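Local coordinates for VAO-type flavoprotein oxidase VAO615 (Myceliophthora thermophila, PDB 6F72), which probably acts as an oxidoreductase whose bicovalently bound FAD, once reduced, reacts rapidly with molecular oxygen, although no substrate has yet been identified, at residues Phe412-Ile417 and Thr501-Met506; Ser530-Asn535 and Thr556-Glu561. One frame throughout, in Å; residues are numbered along the deposited sequence.

Overall arrangement
The two contacts follow each other along the chain, contact 1 closing before contact 2 opens, and their centres lie about 17 Å apart. Contact 1 sets strand 412-419, an outermost strand of the seven-stranded antiparallel sheet, on helix 488-508. Contact 2 sets helix 527-532, the next helix in the chain, against the loop that precedes strand 563-565, both within the berberine-like region. Both lie near the cofactor, the side chain of Ser415 about 9 Å and Gly557 about 8 Å from the bound FAD. The two meet where Arg416 NH1 packs 3.7 Å from Ser530 OG, and there the edge of the sheet adjoins the berberine-like region.

Contact 1 of 2, residues Phe412-Ile417 and Thr501-Met506; sequences FTNSRI and TLQPMM
Gln503 reads the backbone of Ser415 with both halves of its amide, a clear instance of a helix side chain pairing with the backbone of an edge strand where that strand is interrupted. The strand, 412-419, is an outermost one of the antiparallel sheet. The N-H and C=O of Ser415 face the helix together. Ser415 N donates to Gln503 OE1 at 3.2 Å, the N-H...O angle being 154°, in the plane of the amide carbonyl and on a lone pair. Gln503 NE2 returns a bond to Ser415 O at 3.0 Å, approaching from above that carbonyl's plane.

Water adds a further link: it donates to Asn414 OD1 at 2.6 Å and to Gln503 OE1 at 2.8 Å, joining two amides whose planes stand 67° apart. Asn414 and Gln503 run past each other in opposite directions, with Asn414 CB 3.1 Å from Gln503 OE1.

Van der Waals packing lies alongside. The thioether of Met506 is bent at its last torsion (chi3 62°), placing CE 3.5 Å from Ser415 C, while SD is 4.0 Å from Asn414 CB. Leu502 CD2 approaches the ND2 of Asn414.

Charge enters just beyond the segments. Asp507 OD1 accepts from Gln503 NE2 and forms a salt bridge with Arg416 NH1, while Arg416 NE bonds Thr510 OG1, which also pairs with Met506 O.

An alanine in place of Gln503 would probably leave Ser415 N and O without these partners, the water without one of its acceptors and Asp507 with one donor fewer.

With OE1 accepting from a backbone N-H and a water, and NE2 donating to a carbonyl and a carboxylate, the pattern of donors and acceptors defines which way round the buried amide sits, and the nearby carboxylate probably polarises its N-H group.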
ATOM      1  N   PHE A 412       1.854   8.317  -9.222  1.00 22.77           N
ATOM      2  CA  PHE A 412       2.769   9.300  -8.643  1.00 22.79           C
ATOM      3  C   PHE A 412       2.279   9.688  -7.240  1.00 22.87           C
ATOM      4  O   PHE A 412       1.993  10.865  -6.967  1.00 23.24           O
ATOM      5  CB  PHE A 412       2.932  10.529  -9.562  1.00 23.06           C
ATOM      6  CG  PHE A 412       3.154  10.184 -11.015  1.00 23.02           C
ATOM      7  CD1 PHE A 412       4.370   9.640 -11.453  1.00 22.91           C
ATOM      8  CD2 PHE A 412       2.139  10.387 -11.951  1.00 23.20           C
ATOM      9  CE1 PHE A 412       4.563   9.315 -12.794  1.00 23.03           C
ATOM     10  CE2 PHE A 412       2.329  10.062 -13.290  1.00 23.23           C
ATOM     11  CZ  PHE A 412       3.544   9.538 -13.713  1.00 23.17           C
ATOM     12  N   THR A 413       2.193   8.680  -6.367  1.00 22.48           N
ATOM     13  CA  THR A 413       1.698   8.849  -5.010  1.00 22.46           C
ATOM     14  C   THR A 413       2.872   9.215  -4.109  1.00 22.41           C
ATOM     15  O   THR A 413       3.919   8.564  -4.128  1.00 22.16           O
ATOM     16  CB  THR A 413       0.953   7.580  -4.497  1.00 22.19           C
ATOM     17  OG1 THR A 413      -0.275   7.410  -5.220  1.00 22.29           O
ATOM     18  CG2 THR A 413       0.616   7.676  -3.010  1.00 22.08           C
ATOM     19  N   ASN A 414       2.702  10.301  -3.365  1.00 22.76           N
ATOM     20  CA  ASN A 414       3.669  10.705  -2.333  1.00 22.77           C
ATOM     21  C   ASN A 414       2.948  10.765  -1.005  1.00 22.54           C
ATOM     22  O   ASN A 414       1.721  10.648  -0.972  1.00 22.50           O
ATOM     23  CB  ASN A 414       4.277  12.052  -2.711  1.00 23.55           C
ATOM     24  CG  ASN A 414       4.766  12.069  -4.144  1.00 23.96           C
ATOM     25  OD1 ASN A 414       5.841  11.555  -4.461  1.00 23.99           O
ATOM     26  ND2 ASN A 414       3.958  12.640  -5.032  1.00 24.49           N
ATOM     27  N   SER A 415       3.695  10.931   0.091  1.00 22.28           N
ATOM     28  CA  SER A 415       3.088  10.974   1.408  1.00 22.18           C
ATOM     29  C   SER A 415       3.905  11.725   2.438  1.00 22.41           C
ATOM     30  O   SER A 415       5.144  11.816   2.379  1.00 22.44           O
ATOM     31  CB  SER A 415       2.817   9.552   1.948  1.00 21.79           C
ATOM     32  OG  SER A 415       4.035   8.836   2.071  1.00 21.47           O
ATOM     33  N   ARG A 416       3.185  12.239   3.414  1.00 22.57           N
ATOM     34  CA  ARG A 416       3.822  12.685   4.621  1.00 22.80           C
ATOM     35  C   ARG A 416       2.984  12.213   5.792  1.00 22.78           C
ATOM     36  O   ARG A 416       1.750  12.328   5.762  1.00 22.95           O
ATOM     37  CB  ARG A 416       3.994  14.213   4.590  1.00 23.31           C
ATOM     38  CG  ARG A 416       5.039  14.738   5.561  1.00 23.66           C
ATOM     39  CD  ARG A 416       6.468  14.411   5.145  1.00 23.53           C
ATOM     40  NE  ARG A 416       7.376  15.006   6.107  1.00 23.87           N
ATOM     41  CZ  ARG A 416       8.645  14.666   6.309  1.00 23.90           C
ATOM     42  NH1 ARG A 416       9.214  13.687   5.615  1.00 23.48           N
ATOM     43  NH2 ARG A 416       9.345  15.323   7.243  1.00 24.33           N
ATOM     44  N   ILE A 417       3.650  11.601   6.773  1.00 22.59           N
ATOM     45  CA  ILE A 417       3.077  11.406   8.092  1.00 22.72           C
ATOM     46  C   ILE A 417       3.379  12.707   8.827  1.00 23.22           C
ATOM     47  O   ILE A 417       4.542  13.087   8.978  1.00 23.15           O
ATOM     48  CB  ILE A 417       3.685  10.199   8.833  1.00 22.45           C
ATOM     49  CG1 ILE A 417       3.301   8.900   8.117  1.00 22.06           C
ATOM     50  CG2 ILE A 417       3.184  10.139  10.269  1.00 22.62           C
ATOM     51  CD1 ILE A 417       4.394   7.862   8.093  1.00 21.83           C
ATOM     52  N   THR A 501      10.765  17.477  -6.449  1.00 24.78           N
ATOM     53  CA  THR A 501      10.162  18.774  -6.194  1.00 25.09           C
ATOM     54  C   THR A 501       9.021  18.671  -5.205  1.00 24.77           C
ATOM     55  O   THR A 501       9.072  19.315  -4.155  1.00 24.99           O
ATOM     56  CB  THR A 501       9.729  19.502  -7.506  1.00 25.42           C
ATOM     57  OG1 THR A 501      10.870  19.667  -8.343  1.00 25.71           O
ATOM     58  CG2 THR A 501       9.139  20.883  -7.228  1.00 25.91           C
ATOM     59  N   LEU A 502       7.995  17.890  -5.522  1.00 24.31           N
ATOM     60  CA  LEU A 502       6.823  17.851  -4.656  1.00 24.27           C
ATOM     61  C   LEU A 502       7.105  17.201  -3.277  1.00 24.04           C
ATOM     62  O   LEU A 502       6.765  17.794  -2.237  1.00 24.22           O
ATOM     63  CB  LEU A 502       5.614  17.216  -5.344  1.00 24.00           C
ATOM     64  CG  LEU A 502       4.318  17.171  -4.521  1.00 23.93           C
ATOM     65  CD1 LEU A 502       3.816  18.551  -4.123  1.00 24.57           C
ATOM     66  CD2 LEU A 502       3.240  16.431  -5.265  1.00 23.74           C
ATOM     67  N   GLN A 503       7.727  16.014  -3.264  1.00 23.64           N
ATOM     68  CA  GLN A 503       8.051  15.360  -2.000  1.00 23.52           C
ATOM     69  C   GLN A 503       8.977  16.201  -1.087  1.00 24.03           C
ATOM     70  O   GLN A 503       8.635  16.370   0.086  1.00 24.08           O
ATOM     71  CB  GLN A 503       8.563  13.912  -2.186  1.00 23.01           C
ATOM     72  CG  GLN A 503       8.725  13.126  -0.890  1.00 22.70           C
ATOM     73  CD  GLN A 503       7.410  12.844  -0.192  1.00 22.48           C
ATOM     74  OE1 GLN A 503       6.608  12.064  -0.685  1.00 22.12           O
ATOM     75  NE2 GLN A 503       7.189  13.470   0.974  1.00 22.51           N
ATOM     76  N   PRO A 504      10.131  16.724  -1.602  1.00 24.53           N
ATOM     77  CA  PRO A 504      10.940  17.598  -0.727  1.00 25.12           C
ATOM     78  C   PRO A 504      10.226  18.863  -0.215  1.00 25.77           C
ATOM     79  O   PRO A 504      10.538  19.336   0.898  1.00 26.09           O
ATOM     80  CB  PRO A 504      12.146  17.957  -1.607  1.00 25.42           C
ATOM     81  CG  PRO A 504      12.291  16.762  -2.497  1.00 24.93           C
ATOM     82  CD  PRO A 504      10.867  16.427  -2.852  1.00 24.50           C
ATOM     83  N   MET A 505       9.295  19.408  -1.000  1.00 26.16           N
ATOM     84  CA  MET A 505       8.487  20.551  -0.546  1.00 26.78           C
ATOM     85  C   MET A 505       7.625  20.116   0.633  1.00 26.28           C
ATOM     86  O   MET A 505       7.549  20.822   1.640  1.00 26.46           O
ATOM     87  CB  MET A 505       7.612  21.146  -1.657  1.00 27.47           C
ATOM     88  CG  MET A 505       6.669  22.243  -1.165  1.00 28.47           C
ATOM     89  SD  MET A 505       5.704  23.110  -2.418  1.00 29.87           S
ATOM     90  CE  MET A 505       4.387  21.941  -2.737  1.00 28.71           C
ATOM     91  N   MET A 506       6.989  18.948   0.489  1.00 25.43           N
ATOM     92  CA  MET A 506       6.193  18.333   1.554  1.00 24.94           C
ATOM     93  C   MET A 506       7.024  18.075   2.808  1.00 24.72           C
ATOM     94  O   MET A 506       6.563  18.337   3.925  1.00 24.74           O
ATOM     95  CB  MET A 506       5.566  17.011   1.069  1.00 24.45           C
ATOM     96  CG  MET A 506       4.484  17.174   0.011  1.00 24.64           C
ATOM     97  SD  MET A 506       4.201  15.685  -0.965  1.00 24.14           S
ATOM     98  CE  MET A 506       3.673  14.559   0.326  1.00 23.68           C
TER
HETATM   99  O   HOH W   1       7.562  10.507  -2.823  1.00 23.74           O

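Contact 2 of 2, residues Ser530-Asn535 and Thr556-Glu561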
ATOM      1  N   SER A 530      14.055   8.674   5.597  1.00 23.36           N
ATOM      2  CA  SER A 530      12.657   9.008   5.775  1.00 23.08           C
ATOM      3  C   SER A 530      11.750   7.795   6.006  1.00 22.56           C
ATOM      4  O   SER A 530      10.791   7.878   6.785  1.00 22.49           O
ATOM      5  CB  SER A 530      12.159   9.841   4.620  1.00 23.37           C
ATOM      6  OG  SER A 530      10.968  10.483   5.010  1.00 23.66           O
ATOM      7  N   PHE A 531      12.042   6.674   5.348  1.00 22.06           N
ATOM      8  CA  PHE A 531      11.201   5.484   5.511  1.00 21.60           C
ATOM      9  C   PHE A 531      11.497   4.741   6.811  1.00 21.52           C
ATOM     10  O   PHE A 531      10.584   4.218   7.442  1.00 21.43           O
ATOM     11  CB  PHE A 531      11.351   4.491   4.342  1.00 21.41           C
ATOM     12  CG  PHE A 531      10.909   5.011   2.993  1.00 21.31           C
ATOM     13  CD1 PHE A 531      10.250   6.225   2.847  1.00 21.34           C
ATOM     14  CD2 PHE A 531      11.100   4.209   1.847  1.00 21.28           C
ATOM     15  CE1 PHE A 531       9.844   6.669   1.597  1.00 21.36           C
ATOM     16  CE2 PHE A 531      10.680   4.640   0.598  1.00 21.15           C
ATOM     17  CZ  PHE A 531      10.064   5.876   0.474  1.00 21.26           C
ATOM     18  N   TYR A 532      12.772   4.685   7.188  1.00 21.60           N
ATOM     19  CA  TYR A 532      13.234   3.800   8.251  1.00 21.60           C
ATOM     20  C   TYR A 532      13.794   4.525   9.471  1.00 21.89           C
ATOM     21  O   TYR A 532      13.644   4.038  10.594  1.00 21.99           O
ATOM     22  CB  TYR A 532      14.241   2.788   7.693  1.00 21.55           C
ATOM     23  CG  TYR A 532      13.736   2.075   6.466  1.00 21.16           C
ATOM     24  CD1 TYR A 532      12.741   1.074   6.559  1.00 20.95           C
ATOM     25  CD2 TYR A 532      14.234   2.393   5.207  1.00 21.18           C
ATOM     26  CE1 TYR A 532      12.270   0.417   5.416  1.00 20.73           C
ATOM     27  CE2 TYR A 532      13.775   1.748   4.068  1.00 20.90           C
ATOM     28  CZ  TYR A 532      12.795   0.759   4.170  1.00 20.73           C
ATOM     29  OH  TYR A 532      12.326   0.126   3.030  1.00 20.49           O
ATOM     30  N   GLY A 533      14.416   5.688   9.262  1.00 22.14           N
ATOM     31  CA  GLY A 533      14.972   6.469  10.382  1.00 22.47           C
ATOM     32  C   GLY A 533      16.028   5.695  11.162  1.00 22.68           C
ATOM     33  O   GLY A 533      16.867   5.001  10.567  1.00 22.60           O
ATOM     34  N   ASP A 534      15.979   5.805  12.493  1.00 22.91           N
ATOM     35  CA  ASP A 534      17.000   5.200  13.348  1.00 23.30           C
ATOM     36  C   ASP A 534      16.927   3.663  13.376  1.00 23.04           C
ATOM     37  O   ASP A 534      17.951   3.022  13.581  1.00 23.37           O
ATOM     38  CB  ASP A 534      16.997   5.816  14.771  1.00 23.79           C
ATOM     39  CG  ASP A 534      17.290   7.318  14.764  1.00 24.29           C
ATOM     40  OD1 ASP A 534      18.182   7.751  14.002  1.00 24.51           O
ATOM     41  OD2 ASP A 534      16.625   8.075  15.520  1.00 24.56           O
ATOM     42  N   ASN A 535      15.747   3.088  13.121  1.00 22.55           N
ATOM     43  CA  ASN A 535      15.571   1.625  12.994  1.00 22.36           C
ATOM     44  C   ASN A 535      16.402   0.935  11.920  1.00 22.29           C
ATOM     45  O   ASN A 535      16.552  -0.284  11.962  1.00 22.16           O
ATOM     46  CB  ASN A 535      14.108   1.250  12.758  1.00 22.03           C
ATOM     47  CG  ASN A 535      13.289   1.269  14.022  1.00 22.14           C
ATOM     48  OD1 ASN A 535      13.819   1.160  15.138  1.00 22.38           O
ATOM     49  ND2 ASN A 535      11.977   1.399  13.857  1.00 21.93           N
ATOM     50  N   THR A 556      14.161   0.905  -2.702  1.00 22.10           N
ATOM     51  CA  THR A 556      13.977   1.534  -1.376  1.00 21.88           C
ATOM     52  C   THR A 556      13.782   0.550  -0.212  1.00 21.77           C
ATOM     53  O   THR A 556      13.397   0.968   0.891  1.00 21.74           O
ATOM     54  CB  THR A 556      12.874   2.632  -1.322  1.00 21.68           C
ATOM     55  OG1 THR A 556      11.572   2.034  -1.222  1.00 21.31           O
ATOM     56  CG2 THR A 556      12.959   3.620  -2.512  1.00 21.77           C
ATOM     57  N   GLY A 557      14.071  -0.732  -0.438  1.00 21.81           N
ATOM     58  CA  GLY A 557      13.976  -1.737   0.622  1.00 21.68           C
ATOM     59  C   GLY A 557      15.192  -1.760   1.529  1.00 22.01           C
ATOM     60  O   GLY A 557      16.277  -1.312   1.134  1.00 22.21           O
ATOM     61  N   VAL A 558      15.032  -2.314   2.737  1.00 22.00           N
ATOM     62  CA  VAL A 558      16.176  -2.487   3.620  1.00 22.48           C
ATOM     63  C   VAL A 558      17.198  -3.381   2.918  1.00 22.98           C
ATOM     64  O   VAL A 558      16.856  -4.467   2.454  1.00 23.05           O
ATOM     65  CB  VAL A 558      15.776  -3.086   5.003  1.00 22.36           C
ATOM     66  CG1 VAL A 558      17.007  -3.394   5.847  1.00 22.69           C
ATOM     67  CG2 VAL A 558      14.823  -2.157   5.746  1.00 22.06           C
ATOM     68  N   GLY A 559      18.435  -2.899   2.824  1.00 23.53           N
ATOM     69  CA  GLY A 559      19.527  -3.667   2.236  1.00 24.34           C
ATOM     70  C   GLY A 559      19.515  -3.708   0.714  1.00 24.81           C
ATOM     71  O   GLY A 559      20.228  -4.520   0.111  1.00 25.14           O
ATOM     72  N   SER A 560      18.719  -2.831   0.093  1.00 24.91           N
ATOM     73  CA  SER A 560      18.601  -2.786  -1.374  1.00 25.37           C
ATOM     74  C   SER A 560      19.827  -2.179  -2.022  1.00 26.24           C
ATOM     75  O   SER A 560      20.097  -2.445  -3.206  1.00 26.53           O
ATOM     76  CB  SER A 560      17.364  -2.008  -1.808  1.00 24.83           C
ATOM     77  OG  SER A 560      17.394  -0.697  -1.290  1.00 24.60           O
ATOM     78  N   GLU A 561      20.559  -1.369  -1.253  1.00 26.90           N
ATOM     79  CA  GLU A 561      21.795  -0.734  -1.709  1.00 27.96           C
ATOM     80  C   GLU A 561      22.904  -1.746  -2.070  1.00 28.57           C
ATOM     81  O   GLU A 561      23.955  -1.363  -2.576  1.00 29.07           O
ATOM     82  CB  GLU A 561      22.266   0.351  -0.704  1.00 28.69           C
ATOM     83  CG  GLU A 561      22.928  -0.146   0.592  1.00 29.65           C
ATOM     84  CD  GLU A 561      21.960  -0.549   1.724  1.00 29.78           C
ATOM     85  OE1 GLU A 561      20.725  -0.606   1.514  1.00 29.80           O
ATOM     86  OE2 GLU A 561      22.445  -0.835   2.852  1.00 30.29           O
TER
HETATM   87  O   HOH W   2      12.224  -2.513   3.367  1.00 16.48           O
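Tyr532 reaches from helix 527-532 to the loop at Thr556-Val558, and the tight part of the contact is built around its ring. Tyr532 OH donates to Thr556 O across a short 2.5 Å, the C=O...O angle being 140°, in the carbonyl plane and on a lone pair. The same hydroxyl accepts from a water at 2.7 Å, and that water in turn accepts from Val558 N at 2.9 Å, bridging where the protein groups do not bond directly. Over one face of the ring Val558 CG2 makes a CH-pi contact, 3.9 Å from the centroid and 22° off the normal, set slightly toward the rim where Tyr532 CE1 is nearest. The opposite face carries Phe531 CB from its own helix, also offset toward the rim. The phenol is thus sandwiched on its flat sides and tied at its hydroxyl.

Beside it, Phe531 presents its edge to Thr556: OG1 lies in the ring plane, 3.3 Å from CE2, with Thr556 CB 3.5 Å from the same atom. The hydroxyl sits there because OG1 takes the crowded position between the backbone N and the carbonyl carbon (chi1 80°).

The other side is looser. Gly533 leaves the helix with positive phi, and the chain then carries the exposed Asp534 and the partly exposed Asn535 away from the loop.

Val558 is itself the second residue of a type II beta turn that runs from Gly557 to Ser560. Gly557 O accepts from both Ser560 N and Ser560 OG, at 3.1 Å and 2.7 Å, and Gly559 takes the positive-phi third place usual for that turn. Gly559 N bonds Tyr536 OH beyond the segments. A helix tyrosine thus meets a loop at its type II turn, bonded to the carbonyl just before it and packed on its second residue, in the berberine-like region of an oxygen-dependent FAD-linked oxidoreductase.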